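Local coordinates for 49 protein (Murid herpesvirus 4, PDB 6A4V) that probably promotes viral replication by interacting with the host enzyme poly(ADP-ribose) polymerase 1, at residues Gly138-Leu143 against Pro148-Ile153. Sequence-based numbering, arbitrary orientation.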
loop_
_atom_site.group_PDB
_atom_site.type_symbol
_atom_site.label_atom_id
_atom_site.label_comp_id
_atom_site.label_asym_id
_atom_site.label_seq_id
_atom_site.Cartn_x
_atom_site.Cartn_y
_atom_site.Cartn_z
ATOM N N GLY B 138 -6.496 21.459 28.175
ATOM C CA GLY B 138 -5.352 20.716 28.718
ATOM C C GLY B 138 -4.030 21.287 28.234
ATOM O O GLY B 138 -3.143 21.701 28.983
ATOM N N THR B 139 -3.900 21.374 26.939
ATOM C CA THR B 139 -2.623 21.689 26.384
ATOM C C THR B 139 -2.228 23.106 26.821
ATOM O O THR B 139 -1.198 23.288 27.431
ATOM C CB THR B 139 -2.693 21.453 24.877
ATOM O OG1 THR B 139 -3.184 20.111 24.769
ATOM C CG2 THR B 139 -1.352 21.604 24.202
ATOM N N VAL B 140 -3.096 24.076 26.525
ATOM C CA VAL B 140 -2.909 25.449 26.914
ATOM C C VAL B 140 -2.542 25.521 28.403
ATOM O O VAL B 140 -1.650 26.304 28.790
ATOM C CB VAL B 140 -4.136 26.314 26.591
ATOM C CG1 VAL B 140 -3.922 27.726 27.079
ATOM C CG2 VAL B 140 -4.438 26.330 25.093
ATOM N N ASN B 141 -3.174 24.686 29.228
ATOM C CA ASN B 141 -2.864 24.724 30.647
ATOM C C ASN B 141 -1.532 24.099 31.055
ATOM O O ASN B 141 -0.981 24.516 32.121
ATOM C CB ASN B 141 -3.957 24.075 31.471
ATOM C CG ASN B 141 -5.065 25.071 31.706
ATOM O OD1 ASN B 141 -5.136 25.631 32.786
ATOM N ND2 ASN B 141 -5.917 25.292 30.705
ATOM N N LEU B 142 -1.049 23.058 30.343
ATOM C CA LEU B 142 0.253 22.524 30.701
ATOM C C LEU B 142 1.253 23.631 30.361
ATOM O O LEU B 142 2.180 23.913 31.114
ATOM C CB LEU B 142 0.600 21.195 30.003
ATOM C CG LEU B 142 -0.296 20.000 30.313
ATOM C CD1 LEU B 142 -0.373 19.060 29.134
ATOM C CD2 LEU B 142 0.144 19.237 31.541
ATOM N N LEU B 143 1.032 24.269 29.230
ATOM C CA LEU B 143 1.870 25.378 28.773
ATOM C C LEU B 143 1.918 26.500 29.826
ATOM O O LEU B 143 2.990 27.099 30.058
ATOM C CB LEU B 143 1.334 25.873 27.428
ATOM C CG LEU B 143 1.725 25.003 26.238
ATOM C CD1 LEU B 143 1.012 25.457 24.966
ATOM C CD2 LEU B 143 3.234 25.020 26.033
ATOM N N PRO B 148 3.114 31.545 32.552
ATOM C CA PRO B 148 1.758 32.087 32.680
ATOM C C PRO B 148 1.291 33.170 31.701
ATOM O O PRO B 148 0.092 33.310 31.521
ATOM C CB PRO B 148 1.789 32.733 34.073
ATOM C CG PRO B 148 2.783 31.907 34.821
ATOM C CD PRO B 148 3.877 31.710 33.800
ATOM N N GLU B 149 2.212 33.910 31.080
ATOM C CA GLU B 149 1.804 34.953 30.103
ATOM C C GLU B 149 0.864 34.329 29.069
ATOM O O GLU B 149 -0.007 35.010 28.509
ATOM C CB GLU B 149 2.956 35.578 29.303
ATOM C CG GLU B 149 4.325 35.515 29.963
ATOM C CD GLU B 149 5.142 34.266 29.674
ATOM O OE1 GLU B 149 4.623 33.361 28.990
ATOM O OE2 GLU B 149 6.302 34.200 30.139
ATOM N N ILE B 150 1.098 33.039 28.785
ATOM C CA ILE B 150 0.441 32.296 27.673
ATOM C C ILE B 150 -1.085 32.277 27.847
ATOM O O ILE B 150 -1.800 32.220 26.865
ATOM C CB ILE B 150 1.048 30.876 27.541
ATOM C CG1 ILE B 150 2.034 30.843 26.369
ATOM C CG2 ILE B 150 -0.015 29.777 27.426
ATOM C CD1 ILE B 150 2.965 29.652 26.368
ATOM N N LEU B 151 -1.566 32.330 29.093
ATOM C CA LEU B 151 -2.947 32.052 29.417
ATOM C C LEU B 151 -3.870 33.212 29.016
ATOM O O LEU B 151 -5.084 32.995 28.807
ATOM C CB LEU B 151 -3.042 31.731 30.913
ATOM C CG LEU B 151 -2.412 30.399 31.306
ATOM C CD1 LEU B 151 -2.178 30.273 32.814
ATOM C CD2 LEU B 151 -3.258 29.254 30.797
ATOM N N SER B 152 -3.313 34.417 28.858
ATOM C CA SER B 152 -4.094 35.576 28.406
ATOM C C SER B 152 -4.324 35.566 26.883
ATOM O O SER B 152 -4.914 36.518 26.363
ATOM C CB SER B 152 -3.426 36.850 28.830
ATOM O OG SER B 152 -2.556 36.619 29.933
ATOM N N ILE B 153 -3.887 34.514 26.166
ATOM C CA ILE B 153 -3.967 34.496 24.689
ATOM C C ILE B 153 -5.350 34.015 24.268
ATOM O O ILE B 153 -5.705 32.862 24.509
ATOM C CB ILE B 153 -2.850 33.649 24.039
ATOM C CG1 ILE B 153 -1.463 34.084 24.515
ATOM C CG2 ILE B 153 -2.948 33.715 22.518
ATOM C CD1 ILE B 153 -0.367 33.118 24.164
#
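Ile150 and Leu151 of the 3-10 turn 148-152 bring methyl groups against Val140, its carbonyl oxygen included, and Leu143, one turn apart on segment 138-143 of helix 131-146; no polar bond joins the two segments. Ile150 can be followed outward. Its CB bond points toward the helix, and at CB the chain divides. Ile150 CG2 makes the closest contacts, 4.1 Å from Leu143 CB and equally 4.1 Å from Val140 O, while Val140 CG1 is looser at 4.4 Å. On the longer branch CG1 stands off, but Ile150 CD1 returns to 4.3 Å from Leu143 CB, so both methyl ends meet that atom. Leu151 reaches in by its tip, Leu151 CD2 standing 4.1 Å from Val140 CG1 and 3.9 Å from Val140 O; the two side chains run alongside one another in opposite senses. Val140 CG1 is anti to the backbone N (chi1 177°), which sets it beside its own carbonyl, where Leu151 CD2 touches both. These separations, with 219 Å² buried in all, indicate modest van der Waals packing of the chain folding back on the end of helix 131-146. Phe168 of helix 161-168 touches Val140, Leu143 and Ile153, while helix 213-235 packs on Thr139, Leu142 and Leu143, and helix 111-126 on Asn141 and Leu142.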